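PDB 3ICJ: uncharacterized metal-dependent hydrolase from Pyrococcus furiosus, which probably hydrolyses carbon-nitrogen bonds other than peptide bonds, as a zinc-dependent member of the amidohydrolase family whose substrate is not known. Local coordinates for residues A[36-45]-A[55-66]; A[328-339]-A[357-367]. One frame throughout, in Å; residues are numbered along the deposited sequence.

Contact 1: A[36-45]-A[55-66]; sequences CMKALINGTI and VSGLVISNERVL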
loop_
_atom_site.group_PDB
_atom_site.type_symbol
_atom_site.label_atom_id
_atom_site.label_comp_id
_atom_site.label_asym_id
_atom_site.label_seq_id
_atom_site.Cartn_x
_atom_site.Cartn_y
_atom_site.Cartn_z
ATOM N N CYS A 36 -27.776 11.395 -12.730
ATOM C CA CYS A 36 -26.644 11.570 -13.690
ATOM C C CYS A 36 -26.387 10.329 -14.537
ATOM O O CYS A 36 -25.982 9.284 -14.012
ATOM C CB CYS A 36 -25.359 11.965 -12.953
ATOM S SG CYS A 36 -25.101 13.742 -12.909
ATOM N N MET A 37 -26.639 10.454 -15.840
ATOM C CA MET A 37 -26.325 9.408 -16.809
ATOM C C MET A 37 -25.340 9.956 -17.850
ATOM O O MET A 37 -25.515 11.068 -18.344
ATOM C CB MET A 37 -27.593 8.864 -17.500
ATOM C CG MET A 37 -27.285 7.759 -18.532
ATOM S SD MET A 37 -28.450 7.548 -19.903
ATOM C CE MET A 37 -29.188 5.990 -19.464
ATOM N N LYS A 38 -24.306 9.181 -18.159
ATOM C CA LYS A 38 -23.389 9.496 -19.262
ATOM C C LYS A 38 -23.074 8.306 -20.171
ATOM O O LYS A 38 -22.934 7.167 -19.718
ATOM C CB LYS A 38 -22.101 10.204 -18.794
ATOM C CG LYS A 38 -21.337 9.543 -17.657
ATOM C CD LYS A 38 -20.241 10.465 -17.103
ATOM C CE LYS A 38 -20.837 11.695 -16.417
ATOM N NZ LYS A 38 -19.806 12.706 -16.067
ATOM N N ALA A 39 -22.998 8.591 -21.466
ATOM C CA ALA A 39 -22.532 7.636 -22.440
ATOM C C ALA A 39 -21.185 8.115 -22.989
ATOM O O ALA A 39 -21.071 9.235 -23.480
ATOM C CB ALA A 39 -23.564 7.451 -23.564
ATOM N N LEU A 40 -20.166 7.274 -22.854
ATOM C CA LEU A 40 -18.860 7.497 -23.487
ATOM C C LEU A 40 -18.893 6.727 -24.802
ATOM O O LEU A 40 -19.048 5.504 -24.803
ATOM C CB LEU A 40 -17.722 6.975 -22.595
ATOM C CG LEU A 40 -17.799 7.218 -21.089
ATOM C CD1 LEU A 40 -16.680 6.457 -20.397
ATOM C CD2 LEU A 40 -17.698 8.696 -20.773
ATOM N N ILE A 41 -18.772 7.441 -25.922
ATOM C CA ILE A 41 -18.940 6.845 -27.263
ATOM C C ILE A 41 -17.732 7.118 -28.168
ATOM O O ILE A 41 -16.837 7.875 -27.778
ATOM C CB ILE A 41 -20.259 7.326 -27.944
ATOM C CG1 ILE A 41 -20.286 8.848 -28.115
ATOM C CG2 ILE A 41 -21.502 6.872 -27.142
ATOM C CD1 ILE A 41 -21.169 9.272 -29.234
ATOM N N ASN A 42 -17.699 6.496 -29.352
ATOM C CA ASN A 42 -16.670 6.770 -30.384
ATOM C C ASN A 42 -15.206 6.634 -29.868
ATOM O O ASN A 42 -14.326 7.453 -30.160
ATOM C CB ASN A 42 -16.956 8.128 -31.075
ATOM C CG ASN A 42 -16.112 8.365 -32.323
ATOM O OD1 ASN A 42 -15.812 7.437 -33.076
ATOM N ND2 ASN A 42 -15.739 9.629 -32.554
ATOM N N GLY A 43 -14.967 5.590 -29.077
ATOM C CA GLY A 43 -13.615 5.274 -28.608
ATOM C C GLY A 43 -13.460 3.790 -28.347
ATOM O O GLY A 43 -14.320 2.999 -28.734
ATOM N N THR A 44 -12.354 3.410 -27.708
ATOM C CA THR A 44 -12.085 2.008 -27.397
ATOM C C THR A 44 -12.099 1.827 -25.890
ATOM O O THR A 44 -11.266 2.396 -25.192
ATOM C CB THR A 44 -10.725 1.538 -27.932
ATOM O OG1 THR A 44 -10.664 1.718 -29.347
ATOM C CG2 THR A 44 -10.492 0.059 -27.609
ATOM N N ILE A 45 -13.041 1.024 -25.403
ATOM C CA ILE A 45 -13.201 0.807 -23.962
ATOM C C ILE A 45 -12.852 -0.639 -23.594
ATOM O O ILE A 45 -13.499 -1.577 -24.059
ATOM C CB ILE A 45 -14.629 1.185 -23.501
ATOM C CG1 ILE A 45 -14.919 2.643 -23.882
ATOM C CG2 ILE A 45 -14.773 1.013 -21.967
ATOM C CD1 ILE A 45 -16.233 2.881 -24.561
ATOM N N VAL A 55 -15.063 -2.818 -26.094
ATOM C CA VAL A 55 -16.333 -2.323 -26.636
ATOM C C VAL A 55 -16.094 -0.912 -27.168
ATOM O O VAL A 55 -15.026 -0.348 -26.948
ATOM C CB VAL A 55 -17.513 -2.333 -25.594
ATOM C CG1 VAL A 55 -17.822 -3.762 -25.121
ATOM C CG2 VAL A 55 -17.252 -1.371 -24.398
ATOM N N SER A 56 -17.069 -0.349 -27.885
ATOM C CA SER A 56 -16.932 1.014 -28.419
ATOM C C SER A 56 -17.820 2.058 -27.723
ATOM O O SER A 56 -17.675 3.253 -27.975
ATOM C CB SER A 56 -17.147 1.042 -29.940
ATOM O OG SER A 56 -18.420 0.534 -30.284
ATOM N N GLY A 57 -18.713 1.610 -26.841
ATOM C CA GLY A 57 -19.601 2.525 -26.105
ATOM C C GLY A 57 -19.897 2.058 -24.692
ATOM O O GLY A 57 -20.054 0.855 -24.447
ATOM N N LEU A 58 -19.979 3.008 -23.757
ATOM C CA LEU A 58 -20.245 2.687 -22.361
ATOM C C LEU A 58 -21.272 3.632 -21.791
ATOM O O LEU A 58 -21.064 4.849 -21.797
ATOM C CB LEU A 58 -18.952 2.774 -21.540
ATOM C CG LEU A 58 -18.933 2.106 -20.169
ATOM C CD1 LEU A 58 -18.966 0.606 -20.311
ATOM C CD2 LEU A 58 -17.690 2.559 -19.390
ATOM N N VAL A 59 -22.385 3.078 -21.308
ATOM C CA VAL A 59 -23.374 3.871 -20.583
ATOM C C VAL A 59 -23.256 3.668 -19.069
ATOM O O VAL A 59 -23.256 2.538 -18.574
ATOM C CB VAL A 59 -24.829 3.575 -21.042
ATOM C CG1 VAL A 59 -25.815 4.527 -20.356
ATOM C CG2 VAL A 59 -24.951 3.721 -22.542
ATOM N N ILE A 60 -23.178 4.786 -18.353
ATOM C CA ILE A 60 -23.007 4.825 -16.919
ATOM C C ILE A 60 -24.172 5.584 -16.298
ATOM O O ILE A 60 -24.576 6.626 -16.819
ATOM C CB ILE A 60 -21.674 5.531 -16.572
ATOM C CG1 ILE A 60 -20.489 4.664 -17.008
ATOM C CG2 ILE A 60 -21.574 5.833 -15.092
ATOM C CD1 ILE A 60 -19.311 5.479 -17.491
ATOM N N SER A 61 -24.733 5.064 -15.205
ATOM C CA SER A 61 -25.686 5.844 -14.418
ATOM C C SER A 61 -25.662 5.447 -12.959
ATOM O O SER A 61 -25.591 4.252 -12.635
ATOM C CB SER A 61 -27.112 5.768 -14.983
ATOM O OG SER A 61 -27.667 4.476 -14.853
ATOM N N ASN A 62 -25.725 6.467 -12.095
ATOM C CA ASN A 62 -25.632 6.315 -10.642
ATOM C C ASN A 62 -24.336 5.583 -10.226
ATOM O O ASN A 62 -24.322 4.761 -9.297
ATOM C CB ASN A 62 -26.914 5.667 -10.079
ATOM C CG ASN A 62 -28.155 6.551 -10.269
ATOM O OD1 ASN A 62 -28.328 7.551 -9.563
ATOM N ND2 ASN A 62 -29.025 6.178 -11.212
ATOM N N GLU A 63 -23.262 5.890 -10.957
ATOM C CA GLU A 63 -21.904 5.357 -10.707
ATOM C C GLU A 63 -21.763 3.836 -10.922
ATOM O O GLU A 63 -20.895 3.200 -10.337
ATOM C CB GLU A 63 -21.380 5.791 -9.327
ATOM C CG GLU A 63 -21.255 7.299 -9.193
ATOM C CD GLU A 63 -21.901 7.827 -7.930
ATOM O OE1 GLU A 63 -21.465 7.446 -6.818
ATOM O OE2 GLU A 63 -22.848 8.633 -8.057
ATOM N N ARG A 64 -22.614 3.275 -11.774
ATOM C CA ARG A 64 -22.504 1.886 -12.216
ATOM C C ARG A 64 -22.608 1.802 -13.723
ATOM O O ARG A 64 -23.203 2.673 -14.347
ATOM C CB ARG A 64 -23.599 1.029 -11.607
ATOM C CG ARG A 64 -23.740 1.190 -10.118
ATOM C CD ARG A 64 -23.572 -0.130 -9.462
ATOM N NE ARG A 64 -23.366 0.005 -8.032
ATOM C CZ ARG A 64 -22.909 -0.972 -7.261
ATOM N NH1 ARG A 64 -22.612 -2.153 -7.796
ATOM N NH2 ARG A 64 -22.752 -0.771 -5.959
ATOM N N VAL A 65 -22.042 0.747 -14.301
ATOM C CA VAL A 65 -22.116 0.517 -15.736
ATOM C C VAL A 65 -23.496 -0.062 -16.052
ATOM O O VAL A 65 -23.918 -1.052 -15.463
ATOM C CB VAL A 65 -20.984 -0.435 -16.231
ATOM C CG1 VAL A 65 -21.188 -0.832 -17.704
ATOM C CG2 VAL A 65 -19.602 0.209 -16.020
ATOM N N LEU A 66 -24.181 0.580 -16.986
ATOM C CA LEU A 66 -25.529 0.211 -17.386
ATOM C C LEU A 66 -25.478 -0.661 -18.644
ATOM O O LEU A 66 -26.264 -1.606 -18.802
ATOM C CB LEU A 66 -26.336 1.490 -17.677
ATOM C CG LEU A 66 -27.751 1.221 -18.198
ATOM C CD1 LEU A 66 -28.576 0.626 -17.068
ATOM C CD2 LEU A 66 -28.397 2.434 -18.754
#
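M37 arches over V59, and L40 packs beside L58 and touches I60, where strands 37-41 and 57-61 pair antiparallel in the N-terminal β-sheet domain of this amidohydrolase. On the face carrying M37, A39, V59 and S61 the main bump is methionine. With CG anti to the backbone N (chi1 180°) and the chain bent at chi3, its methyl swings across to V59, CE lying 3.8 Å from V59 CG1, and then meets the branch of L66 on the next strand, CE to L66 CD2 3.7 Å. The small A39 makes the hollow beside it, bordered by V59 CG2. Helix 71-81 covers this side, setting A78 on A39 and A74 on V59. On the other face L40, L58 and I60 supply branched chains, while K38 touches I60 only through its stem: L40 and L58 lie side by side, and L40 CD1 also reaches I60 CD1 at 4.0 Å. Y494 of strand 494-497 packs on L40 and I60. Paired backbone bonds join K38 with I60 and L40 with L58. Beyond I41 the chain turns away through N42 and G43, N42 bonding D87 through ND2 and S71 through its backbone N, and the register slips by two residues before I45 pairs with V55 in a second short ladder. S56 and G57 form a classic β-bulge opposite G69, on the side away from strand 37-41. I45 bridges the two ladders: its CG2 touches L58 CD2, while CG1, anti to the carbonyl carbon (chi1 -57°), carries the terminal methyl over the backbone of the bulge. There I45 CD1 rests 3.6 Å from G57 N.

Contact 2: A[328-339]-A[357-367]; sequences KDEIVEVIERAK and VALDAFEEAEF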
loop_
_atom_site.group_PDB
_atom_site.type_symbol
_atom_site.label_atom_id
_atom_site.label_comp_id
_atom_site.label_asym_id
_atom_site.label_seq_id
_atom_site.Cartn_x
_atom_site.Cartn_y
_atom_site.Cartn_z
ATOM N N LYS A 328 1.630 -18.680 15.103
ATOM C CA LYS A 328 0.382 -19.266 14.629
ATOM C C LYS A 328 -0.811 -19.075 15.593
ATOM O O LYS A 328 -1.858 -18.643 15.152
ATOM C CB LYS A 328 0.569 -20.739 14.279
ATOM C CG LYS A 328 -0.671 -21.378 13.662
ATOM C CD LYS A 328 -0.801 -22.817 14.040
ATOM C CE LYS A 328 -1.094 -22.939 15.519
ATOM N NZ LYS A 328 -0.922 -24.317 15.983
ATOM N N ASP A 329 -0.630 -19.365 16.889
ATOM C CA ASP A 329 -1.708 -19.242 17.890
ATOM C C ASP A 329 -2.206 -17.795 18.033
ATOM O O ASP A 329 -3.390 -17.556 18.317
ATOM C CB ASP A 329 -1.248 -19.710 19.282
ATOM C CG ASP A 329 -1.062 -21.226 19.393
ATOM O OD1 ASP A 329 -1.743 -21.994 18.686
ATOM O OD2 ASP A 329 -0.245 -21.647 20.246
ATOM N N GLU A 330 -1.293 -16.839 17.888
ATOM C CA GLU A 330 -1.649 -15.430 18.063
ATOM C C GLU A 330 -2.450 -14.920 16.869
ATOM O O GLU A 330 -3.341 -14.069 17.023
ATOM C CB GLU A 330 -0.403 -14.578 18.323
ATOM C CG GLU A 330 0.374 -15.015 19.578
ATOM C CD GLU A 330 1.713 -14.312 19.740
ATOM O OE1 GLU A 330 2.480 -14.222 18.760
ATOM O OE2 GLU A 330 2.020 -13.874 20.870
ATOM N N ILE A 331 -2.143 -15.451 15.689
ATOM C CA ILE A 331 -2.887 -15.109 14.469
ATOM C C ILE A 331 -4.280 -15.737 14.544
ATOM O O ILE A 331 -5.256 -15.044 14.329
ATOM C CB ILE A 331 -2.167 -15.572 13.189
ATOM C CG1 ILE A 331 -0.820 -14.866 13.050
ATOM C CG2 ILE A 331 -3.030 -15.318 11.948
ATOM C CD1 ILE A 331 0.035 -15.454 11.990
ATOM N N VAL A 332 -4.359 -17.040 14.856
ATOM C CA VAL A 332 -5.646 -17.741 15.031
ATOM C C VAL A 332 -6.567 -17.026 16.038
ATOM O O VAL A 332 -7.764 -16.884 15.779
ATOM C CB VAL A 332 -5.484 -19.267 15.387
ATOM C CG1 VAL A 332 -6.847 -19.917 15.671
ATOM C CG2 VAL A 332 -4.819 -20.017 14.224
ATOM N N GLU A 333 -5.997 -16.530 17.141
ATOM C CA GLU A 333 -6.762 -15.761 18.155
ATOM C C GLU A 333 -7.444 -14.506 17.549
ATOM O O GLU A 333 -8.615 -14.239 17.813
ATOM C CB GLU A 333 -5.854 -15.385 19.335
ATOM C CG GLU A 333 -6.561 -15.009 20.650
ATOM C CD GLU A 333 -6.760 -13.505 20.818
ATOM O OE1 GLU A 333 -7.534 -13.110 21.720
ATOM O OE2 GLU A 333 -6.149 -12.713 20.055
ATOM N N VAL A 334 -6.718 -13.773 16.707
ATOM C CA VAL A 334 -7.275 -12.587 16.052
ATOM C C VAL A 334 -8.327 -12.983 15.026
ATOM O O VAL A 334 -9.407 -12.392 14.999
ATOM C CB VAL A 334 -6.164 -11.698 15.417
ATOM C CG1 VAL A 334 -6.765 -10.606 14.521
ATOM C CG2 VAL A 334 -5.321 -11.068 16.499
ATOM N N ILE A 335 -8.027 -14.011 14.222
ATOM C CA ILE A 335 -8.984 -14.566 13.255
ATOM C C ILE A 335 -10.312 -14.956 13.925
ATOM O O ILE A 335 -11.394 -14.688 13.391
ATOM C CB ILE A 335 -8.395 -15.780 12.461
ATOM C CG1 ILE A 335 -7.267 -15.322 11.536
ATOM C CG2 ILE A 335 -9.468 -16.465 11.631
ATOM C CD1 ILE A 335 -6.472 -16.504 10.906
ATOM N N GLU A 336 -10.243 -15.565 15.102
ATOM C CA GLU A 336 -11.471 -15.978 15.770
ATOM C C GLU A 336 -12.305 -14.783 16.236
ATOM O O GLU A 336 -13.522 -14.895 16.374
ATOM C CB GLU A 336 -11.176 -16.939 16.926
ATOM C CG GLU A 336 -10.667 -18.302 16.459
ATOM C CD GLU A 336 -11.701 -19.074 15.645
ATOM O OE1 GLU A 336 -12.902 -19.055 15.997
ATOM O OE2 GLU A 336 -11.309 -19.719 14.657
ATOM N N ARG A 337 -11.649 -13.651 16.475
ATOM C CA ARG A 337 -12.335 -12.409 16.802
ATOM C C ARG A 337 -12.882 -11.733 15.540
ATOM O O ARG A 337 -13.911 -11.053 15.595
ATOM C CB ARG A 337 -11.395 -11.441 17.538
ATOM C CG ARG A 337 -11.019 -11.846 18.959
ATOM C CD ARG A 337 -10.031 -10.832 19.561
ATOM N NE ARG A 337 -10.712 -9.651 20.105
ATOM C CZ ARG A 337 -10.104 -8.609 20.669
ATOM N NH1 ARG A 337 -8.773 -8.550 20.741
ATOM N NH2 ARG A 337 -10.830 -7.611 21.144
ATOM N N ALA A 338 -12.191 -11.910 14.407
ATOM C CA ALA A 338 -12.630 -11.317 13.137
ATOM C C ALA A 338 -13.847 -12.035 12.547
ATOM O O ALA A 338 -14.720 -11.394 11.971
ATOM C CB ALA A 338 -11.471 -11.273 12.118
ATOM N N LYS A 339 -13.880 -13.360 12.693
ATOM C CA LYS A 339 -14.974 -14.209 12.206
ATOM C C LYS A 339 -16.412 -13.712 12.523
ATOM O O LYS A 339 -17.149 -13.399 11.580
ATOM C CB LYS A 339 -14.797 -15.654 12.670
ATOM C CG LYS A 339 -13.816 -16.491 11.881
ATOM C CD LYS A 339 -13.846 -17.877 12.507
ATOM C CE LYS A 339 -13.110 -18.881 11.688
ATOM N NZ LYS A 339 -12.902 -20.108 12.521
ATOM N N VAL A 357 3.766 -20.117 8.603
ATOM C CA VAL A 357 3.029 -19.714 9.813
ATOM C C VAL A 357 1.632 -19.199 9.439
ATOM O O VAL A 357 0.626 -19.592 10.058
ATOM C CB VAL A 357 3.820 -18.651 10.654
ATOM C CG1 VAL A 357 2.925 -18.026 11.770
ATOM C CG2 VAL A 357 5.062 -19.291 11.283
ATOM N N ALA A 358 1.575 -18.361 8.395
ATOM C CA ALA A 358 0.311 -17.811 7.885
ATOM C C ALA A 358 -0.612 -18.897 7.316
ATOM O O ALA A 358 -1.791 -18.923 7.638
ATOM C CB ALA A 358 0.570 -16.722 6.835
ATOM N N LEU A 359 -0.069 -19.792 6.495
ATOM C CA LEU A 359 -0.823 -20.946 5.985
ATOM C C LEU A 359 -1.346 -21.873 7.084
ATOM O O LEU A 359 -2.511 -22.278 7.036
ATOM C CB LEU A 359 -0.018 -21.723 4.937
ATOM C CG LEU A 359 0.345 -20.987 3.637
ATOM C CD1 LEU A 359 1.310 -21.823 2.800
ATOM C CD2 LEU A 359 -0.876 -20.630 2.832
ATOM N N ASP A 360 -0.508 -22.177 8.078
ATOM C CA ASP A 360 -0.928 -22.948 9.252
ATOM C C ASP A 360 -2.085 -22.286 9.979
ATOM O O ASP A 360 -3.005 -22.962 10.426
ATOM C CB ASP A 360 0.216 -23.100 10.265
ATOM C CG ASP A 360 1.311 -24.057 9.804
ATOM O OD1 ASP A 360 1.126 -24.809 8.824
ATOM O OD2 ASP A 360 2.377 -24.047 10.446
ATOM N N ALA A 361 -2.008 -20.968 10.133
ATOM C CA ALA A 361 -3.025 -20.232 10.862
ATOM C C ALA A 361 -4.365 -20.246 10.124
ATOM O O ALA A 361 -5.411 -20.422 10.757
ATOM C CB ALA A 361 -2.569 -18.832 11.116
ATOM N N PHE A 362 -4.319 -20.073 8.796
ATOM C CA PHE A 362 -5.521 -20.102 7.958
ATOM C C PHE A 362 -6.141 -21.493 7.887
ATOM O O PHE A 362 -7.366 -21.631 7.928
ATOM C CB PHE A 362 -5.243 -19.585 6.533
ATOM C CG PHE A 362 -4.909 -18.121 6.459
ATOM C CD1 PHE A 362 -5.450 -17.213 7.361
ATOM C CD2 PHE A 362 -4.058 -17.645 5.461
ATOM C CE1 PHE A 362 -5.137 -15.857 7.284
ATOM C CE2 PHE A 362 -3.739 -16.295 5.377
ATOM C CZ PHE A 362 -4.276 -15.398 6.286
ATOM N N GLU A 363 -5.289 -22.509 7.773
ATOM C CA GLU A 363 -5.717 -23.900 7.770
ATOM C C GLU A 363 -6.460 -24.269 9.044
ATOM O O GLU A 363 -7.545 -24.841 8.981
ATOM C CB GLU A 363 -4.520 -24.825 7.653
ATOM C CG GLU A 363 -4.383 -25.506 6.329
ATOM C CD GLU A 363 -3.926 -26.943 6.468
ATOM O OE1 GLU A 363 -4.707 -27.852 6.119
ATOM O OE2 GLU A 363 -2.793 -27.157 6.936
ATOM N N GLU A 364 -5.864 -23.942 10.191
ATOM C CA GLU A 364 -6.404 -24.340 11.493
ATOM C C GLU A 364 -7.730 -23.652 11.762
ATOM O O GLU A 364 -8.677 -24.280 12.225
ATOM C CB GLU A 364 -5.406 -24.037 12.618
ATOM C CG GLU A 364 -6.006 -24.109 14.023
ATOM C CD GLU A 364 -4.977 -24.041 15.124
ATOM O OE1 GLU A 364 -3.847 -24.538 14.923
ATOM O OE2 GLU A 364 -5.308 -23.491 16.194
ATOM N N ALA A 365 -7.795 -22.364 11.441
ATOM C CA ALA A 365 -9.015 -21.578 11.644
ATOM C C ALA A 365 -10.071 -21.781 10.541
ATOM O O ALA A 365 -11.161 -21.224 10.629
ATOM C CB ALA A 365 -8.665 -20.097 11.786
ATOM N N GLU A 366 -9.728 -22.568 9.517
ATOM C CA GLU A 366 -10.580 -22.836 8.345
ATOM C C GLU A 366 -11.041 -21.536 7.716
ATOM O O GLU A 366 -12.224 -21.350 7.426
ATOM C CB GLU A 366 -11.766 -23.752 8.714
ATOM C CG GLU A 366 -11.318 -25.133 9.163
ATOM C CD GLU A 366 -12.380 -25.864 9.970
ATOM O OE1 GLU A 366 -12.777 -25.381 11.058
ATOM O OE2 GLU A 366 -12.807 -26.935 9.515
ATOM N N PHE A 367 -10.080 -20.632 7.522
ATOM C CA PHE A 367 -10.380 -19.273 7.184
ATOM C C PHE A 367 -9.568 -18.923 5.944
ATOM O O PHE A 367 -8.358 -19.078 5.935
ATOM C CB PHE A 367 -9.994 -18.364 8.368
ATOM C CG PHE A 367 -10.341 -16.898 8.164
ATOM C CD1 PHE A 367 -11.581 -16.406 8.566
ATOM C CD2 PHE A 367 -9.408 -16.009 7.621
ATOM C CE1 PHE A 367 -11.900 -15.046 8.407
ATOM C CE2 PHE A 367 -9.722 -14.660 7.438
ATOM C CZ PHE A 367 -10.980 -14.184 7.836
HETATM O O HOH W 1 -4.417 -21.750 18.265
#
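I331, V332 and I335 of helix 328-338 form an apolar ridge against A361, A365 and F367 of segment 357-367. The alanines are the hollows: A361 CB takes I331 CG2 at 3.6 Å, and A365 CB takes I335 CG2. I335 divides its work between two rings. Its CD1 meets the edge of F362, whereas CG2, anti to the backbone N, sits over one face of F367 in a CH-pi contact, 3.9 Å from the ring centroid. At the start of the helix I331 CD1 touches V357 CG1.

Charged groups line the outer side. The stem of K328 drops as a knob among V357, D360, A361 and E364, and its chain, bent at chi2 and chi3, brings NZ to E364 OE1 in a salt bridge of 3.1 Å whose hydrogen bond is weak; D329 joins the network through a long ion pair to K328. A water donates to both D329 OD1 and E364 OE2, which probably eases the approach of the two carboxylates.

A second polar link comes from K339. Extended beyond CG, it puts NZ 2.8 Å from A365 O, in the carbonyl plane on a lone pair, and 2.7 Å from E336 OE2 on its syn side. A methionine in its place would probably leave A365 O without this donor and the E336 carboxylate without its positive mate.

The helices cross at -45° with axes 8.7 Å apart, and the second ends in a Schellman motif at E366. Two neighbouring helices, one on each side of strand 346-349 in sequence, are typical of the outer helical layer of the amidohydrolase (β/α) barrel.

Overall arrangement
Contact 1 comes first along the chain and is complete before contact 2 begins; their centres lie 43 Å apart, their nearest atoms about 22 Å, and they share no strand or helix. Most of contact 1 belongs to the four-stranded sheet near the N-terminus, completed by strand 84-87, while its second ladder, I45 with V55, belongs to strands 44-49 and 52-55, in the sheet that holds strand 92-102 of the catalytic barrel. Contact 2 packs two helices on the barrel's outside, flanking strand 346-349, which carries the zinc ligand H348; the side chain of I331 is about 13 Å from a zinc ion. They sample two separate parts of the protein: a peripheral β domain away from the metals, and the helical shell round the barrel that holds them.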